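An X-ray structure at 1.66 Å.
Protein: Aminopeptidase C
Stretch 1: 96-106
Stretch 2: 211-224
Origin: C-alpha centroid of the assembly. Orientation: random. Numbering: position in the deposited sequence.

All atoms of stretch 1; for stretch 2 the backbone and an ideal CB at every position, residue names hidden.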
# COMPACT_ATOMS: atom_id res chain seq x y z
N GLN A 96 11.24 11.99 -26.29
CA GLN A 96 9.97 11.60 -26.97
C GLN A 96 8.89 12.67 -26.94
O GLN A 96 8.00 12.59 -27.73
CB GLN A 96 9.46 10.29 -26.36
CG GLN A 96 10.54 9.25 -26.23
CD GLN A 96 11.23 9.22 -24.92
OE1 GLN A 96 11.11 10.14 -24.09
NE2 GLN A 96 12.09 8.18 -24.74
N ASN A 97 8.96 13.64 -26.03
CA ASN A 97 8.05 14.73 -25.97
C ASN A 97 8.29 15.66 -27.21
O ASN A 97 7.33 16.14 -27.76
CB ASN A 97 8.16 15.48 -24.71
CG ASN A 97 7.02 16.44 -24.50
OD1 ASN A 97 5.93 16.30 -25.12
ND2 ASN A 97 7.19 17.36 -23.61
N TYR A 98 9.55 15.84 -27.59
CA TYR A 98 9.93 16.67 -28.75
C TYR A 98 9.20 16.20 -30.00
O TYR A 98 8.54 17.01 -30.65
CB TYR A 98 11.48 16.74 -28.92
CG TYR A 98 11.92 17.76 -29.95
CD1 TYR A 98 11.99 19.13 -29.68
CD2 TYR A 98 12.22 17.34 -31.22
CE1 TYR A 98 12.40 20.04 -30.66
CE2 TYR A 98 12.57 18.26 -32.23
CZ TYR A 98 12.71 19.57 -31.91
OH TYR A 98 13.13 20.50 -32.92
N THR A 99 9.27 14.89 -30.29
CA THR A 99 8.59 14.35 -31.46
C THR A 99 7.11 14.40 -31.28
O THR A 99 6.38 14.63 -32.24
CB THR A 99 9.03 12.89 -31.77
OG1 THR A 99 9.14 12.15 -30.53
CG2 THR A 99 10.36 12.87 -32.45
N PHE A 100 6.64 14.34 -30.02
CA PHE A 100 5.20 14.31 -29.75
C PHE A 100 4.61 15.69 -30.05
O PHE A 100 3.50 15.86 -30.65
CB PHE A 100 4.95 13.97 -28.28
CG PHE A 100 3.53 13.53 -27.94
CD1 PHE A 100 2.82 12.62 -28.71
CD2 PHE A 100 2.93 13.96 -26.75
CE1 PHE A 100 1.59 12.17 -28.33
CE2 PHE A 100 1.68 13.51 -26.34
CZ PHE A 100 1.01 12.60 -27.13
N PHE A 101 5.32 16.71 -29.63
CA PHE A 101 4.87 18.07 -29.92
C PHE A 101 4.63 18.32 -31.44
O PHE A 101 3.57 18.74 -31.84
CB PHE A 101 5.87 19.10 -29.28
CG PHE A 101 5.44 20.57 -29.48
CD1 PHE A 101 4.89 21.33 -28.47
CD2 PHE A 101 5.56 21.15 -30.73
CE1 PHE A 101 4.52 22.66 -28.70
CE2 PHE A 101 5.17 22.45 -30.97
CZ PHE A 101 4.60 23.18 -29.97
N TRP A 102 5.68 18.09 -32.25
CA TRP A 102 5.68 18.37 -33.68
C TRP A 102 4.74 17.44 -34.42
O TRP A 102 4.02 17.87 -35.31
CB TRP A 102 7.08 18.27 -34.20
CG TRP A 102 7.95 19.38 -33.68
CD1 TRP A 102 9.12 19.26 -32.99
CD2 TRP A 102 7.71 20.78 -33.83
NE1 TRP A 102 9.62 20.51 -32.71
CE2 TRP A 102 8.78 21.45 -33.22
CE3 TRP A 102 6.71 21.53 -34.43
CZ2 TRP A 102 8.88 22.90 -33.19
CZ3 TRP A 102 6.78 22.94 -34.38
CH2 TRP A 102 7.84 23.61 -33.76
N ASP A 103 4.61 16.21 -33.93
CA ASP A 103 3.65 15.29 -34.49
C ASP A 103 2.21 15.82 -34.36
O ASP A 103 1.40 15.92 -35.35
CB ASP A 103 3.78 13.90 -33.87
CG ASP A 103 2.85 12.90 -34.52
OD1 ASP A 103 2.96 12.73 -35.76
OD2 ASP A 103 2.00 12.27 -33.76
N LYS A 104 1.78 16.14 -33.17
CA LYS A 104 0.48 16.74 -32.94
C LYS A 104 0.20 18.01 -33.68
O LYS A 104 -0.87 18.25 -34.16
CB LYS A 104 0.29 16.99 -31.44
CG LYS A 104 0.17 15.78 -30.56
CD LYS A 104 -1.18 15.69 -29.91
CE LYS A 104 -1.48 14.38 -29.16
NZ LYS A 104 -1.51 13.14 -29.97
N PHE A 105 1.19 18.90 -33.72
CA PHE A 105 0.98 20.14 -34.40
C PHE A 105 0.86 19.92 -35.93
O PHE A 105 -0.07 20.45 -36.55
CB PHE A 105 2.09 21.12 -34.05
CG PHE A 105 1.79 22.52 -34.51
CD1 PHE A 105 0.59 23.13 -34.14
CD2 PHE A 105 2.69 23.21 -35.27
CE1 PHE A 105 0.25 24.37 -34.59
CE2 PHE A 105 2.34 24.51 -35.69
CZ PHE A 105 1.15 25.09 -35.30
N GLU A 106 1.73 19.11 -36.49
CA GLU A 106 1.71 18.78 -37.96
C GLU A 106 0.45 18.04 -38.26
O GLU A 106 -0.24 18.37 -39.19
CB GLU A 106 2.93 17.98 -38.36
CG GLU A 106 4.20 18.83 -38.38
CD GLU A 106 4.34 19.76 -39.64
OE1 GLU A 106 3.55 19.68 -40.63
OE2 GLU A 106 5.29 20.60 -39.59
N UNK A 211 -4.02 26.02 -31.80
CA UNK A 211 -3.47 24.70 -31.58
C UNK A 211 -2.03 24.72 -31.03
O UNK A 211 -1.68 23.91 -30.15
CB UNK A 211 -3.51 23.92 -32.89
N UNK A 212 -1.21 25.63 -31.57
CA UNK A 212 0.13 25.81 -31.09
C UNK A 212 0.14 26.09 -29.58
O UNK A 212 0.93 25.48 -28.81
CB UNK A 212 0.81 26.95 -31.86
N UNK A 213 -0.70 26.99 -29.14
CA UNK A 213 -0.82 27.36 -27.75
C UNK A 213 -1.30 26.20 -26.83
O UNK A 213 -0.78 26.03 -25.74
CB UNK A 213 -1.78 28.54 -27.64
N UNK A 214 -2.26 25.41 -27.30
CA UNK A 214 -2.70 24.19 -26.57
C UNK A 214 -1.55 23.21 -26.36
O UNK A 214 -1.33 22.70 -25.28
CB UNK A 214 -3.83 23.49 -27.33
N UNK A 215 -0.73 23.03 -27.40
CA UNK A 215 0.44 22.17 -27.26
C UNK A 215 1.59 22.76 -26.45
O UNK A 215 2.24 22.07 -25.73
CB UNK A 215 0.96 21.81 -28.65
N UNK A 216 1.82 24.07 -26.54
CA UNK A 216 2.87 24.72 -25.75
C UNK A 216 2.48 24.64 -24.29
O UNK A 216 3.31 24.29 -23.39
CB UNK A 216 3.08 26.17 -26.18
N UNK A 217 1.21 24.87 -24.01
CA UNK A 217 0.76 24.79 -22.60
C UNK A 217 0.86 23.34 -22.05
O UNK A 217 1.21 23.14 -20.88
CB UNK A 217 -0.68 25.29 -22.48
N UNK A 218 0.46 22.37 -22.85
CA UNK A 218 0.49 20.95 -22.42
C UNK A 218 1.84 20.30 -22.37
O UNK A 218 2.09 19.47 -21.52
CB UNK A 218 -0.39 20.12 -23.36
N UNK A 219 2.68 20.65 -23.34
CA UNK A 219 3.90 19.91 -23.64
C UNK A 219 5.19 20.71 -23.45
O UNK A 219 6.25 20.06 -23.30
CB UNK A 219 3.84 19.40 -25.08
N UNK A 220 5.07 22.03 -23.39
CA UNK A 220 6.23 22.96 -23.29
C UNK A 220 6.60 23.58 -24.66
O UNK A 220 6.06 23.28 -25.72
CB UNK A 220 7.44 22.22 -22.72
N UNK A 221 7.56 24.49 -24.58
CA UNK A 221 8.09 25.13 -25.77
C UNK A 221 9.17 24.28 -26.38
O UNK A 221 10.17 23.90 -25.72
CB UNK A 221 8.63 26.53 -25.45
N UNK A 222 9.05 23.99 -27.65
CA UNK A 222 10.16 23.26 -28.28
C UNK A 222 11.42 24.05 -28.32
O UNK A 222 11.41 25.26 -28.69
CB UNK A 222 9.79 22.84 -29.71
N UNK A 223 12.51 23.44 -27.93
CA UNK A 223 13.76 24.14 -27.93
C UNK A 223 14.28 24.47 -29.37
O UNK A 223 13.99 23.77 -30.30
CB UNK A 223 14.79 23.30 -27.17
N UNK A 224 15.02 25.56 -29.50
CA UNK A 224 15.66 25.92 -30.74
C UNK A 224 17.23 25.94 -30.66
O UNK A 224 17.92 25.79 -31.67
CB UNK A 224 15.14 27.29 -31.17

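Two helices run nearly antiparallel here, at 160° with axes 10.0 Å apart, and stretch 1 lines the contact with aromatic rings.

Position 211 points its CA-to-CB bond toward stretch 1, with the ideal CB 4.2 Å from F105 CE1 at the ring edge. Small, polar or apolar residues could all sit there. It is D211, whose carboxylate oxygens are hydrogen-bonded elsewhere in the structure.

At 212 the bond goes sideways, and the ideal CB lies 3.8 Å from F105 CE1. A flat side chain could reach the rings of both F101 and F105; leucine would also be plausible. Y212 serves twice: its edge meets the face of F105 (centroids 5.4 Å apart), while its own face receives the offset edge of F101, with F101 CZ 3.5 Å from Y212 CE1.

Positions 213 and 214 find nothing of stretch 1 near their ideal CB; they are R213 and I214.

Position 215 points toward stretch 1, its ideal CB 3.7 Å from F101 CE1. A branched aliphatic or methionine would suit the space beside F101, K104 and F105. L215 places CD1 3.7 Å from F105 CB and CD2 3.7 Å from K104 CB.

At 216, sideways, the ideal CB is 4.6 Å from F101 CE1. A small residue suffices, and A216 helps form the hole, with L215, Y212 and position 219, that takes F101 as a knob.

Positions 217 and 218 lie beyond contact: Y217 points away, and T218 OG1 donates a hydrogen bond to I214 O at 2.7 Å.

Position 219 points toward N97 and F101, favouring a medium aliphatic. L219 sets CD1 3.7 Å from F101 CA and CD2 4.0 Å from F100 CD2. Its backbone offers more: N97 ND2 donates to L219 O at 2.9 Å, tying the last helical residue to stretch 1.

At 220, phi is 99° and psi 175°, and a CB would jam against the preceding carbonyl O. The backbone alone calls for glycine; G220 is the first residue past the helix, and its positive phi breaks the helical pattern.

Position 221 points away; it is N221.

Position 222 points toward a pocket of Y98, F101 and W102. Its phi of -65° allows proline, though valine or leucine might also fit. P222 lays CG over the F101 face, 3.5 Å from the ring centroid, and brings CB 3.6 Å from W102 CZ2.

At 223 the bond goes sideways and the ideal CB is 5.3 Å from Y98 CE1, so stretch 1 sets little limit; P223 sets CD 3.9 Å from Y98 CD1, at the ring edge. Position 224 points away; it is T224.

Stretch 2 211-224: DYRILAYTLGNPPT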
# COMPACT_ATOMS: atom_id res chain seq x y z
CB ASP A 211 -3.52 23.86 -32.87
CG ASP A 211 -4.93 23.78 -33.47
OD1 ASP A 211 -5.88 24.09 -32.70
OD2 ASP A 211 -5.04 23.45 -34.73
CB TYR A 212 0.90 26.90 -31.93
CG TYR A 212 2.36 27.00 -31.55
CD1 TYR A 212 3.30 26.21 -32.12
CD2 TYR A 212 2.78 27.79 -30.48
CE1 TYR A 212 4.61 26.21 -31.73
CE2 TYR A 212 4.12 27.82 -30.09
CZ TYR A 212 5.01 27.02 -30.74
OH TYR A 212 6.32 27.02 -30.34
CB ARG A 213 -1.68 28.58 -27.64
CG ARG A 213 -1.98 28.93 -26.20
CD ARG A 213 -2.52 30.31 -26.07
NE ARG A 213 -3.84 30.53 -26.61
CZ ARG A 213 -4.04 31.21 -27.76
NH1 ARG A 213 -5.26 31.49 -28.18
NH2 ARG A 213 -2.98 31.58 -28.54
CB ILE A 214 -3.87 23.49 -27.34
CG1 ILE A 214 -5.10 24.39 -27.31
CG2 ILE A 214 -4.09 22.07 -26.81
CD1 ILE A 214 -6.20 23.99 -28.28
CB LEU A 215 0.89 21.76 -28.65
CG LEU A 215 -0.14 20.96 -29.38
CD1 LEU A 215 0.22 20.84 -30.85
CD2 LEU A 215 -0.31 19.53 -28.86
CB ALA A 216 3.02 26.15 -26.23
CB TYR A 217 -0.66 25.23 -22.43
CG TYR A 217 -0.87 26.73 -22.37
CD1 TYR A 217 0.12 27.64 -22.77
CD2 TYR A 217 -2.11 27.23 -22.05
CE1 TYR A 217 -0.10 29.03 -22.77
CE2 TYR A 217 -2.32 28.61 -22.01
CZ TYR A 217 -1.34 29.50 -22.40
OH TYR A 217 -1.62 30.84 -22.33
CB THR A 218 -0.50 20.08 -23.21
OG1 THR A 218 -0.36 20.22 -24.63
CG2 THR A 218 -1.91 20.45 -22.78
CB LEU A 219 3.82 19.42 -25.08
CG LEU A 219 2.64 18.50 -25.44
CD1 LEU A 219 2.76 18.06 -26.88
CD2 LEU A 219 2.56 17.28 -24.50
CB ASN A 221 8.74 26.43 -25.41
CG ASN A 221 7.81 27.44 -24.78
OD1 ASN A 221 6.64 27.64 -25.18
ND2 ASN A 221 8.29 27.99 -23.70
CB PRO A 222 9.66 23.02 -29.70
CG PRO A 222 8.23 23.28 -29.66
CD PRO A 222 7.99 24.35 -28.62
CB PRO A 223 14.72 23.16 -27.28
CG PRO A 223 14.03 21.84 -27.33
CD PRO A 223 12.60 22.11 -27.31
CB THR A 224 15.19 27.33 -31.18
OG1 THR A 224 15.36 28.26 -30.10
CG2 THR A 224 13.69 27.30 -31.62
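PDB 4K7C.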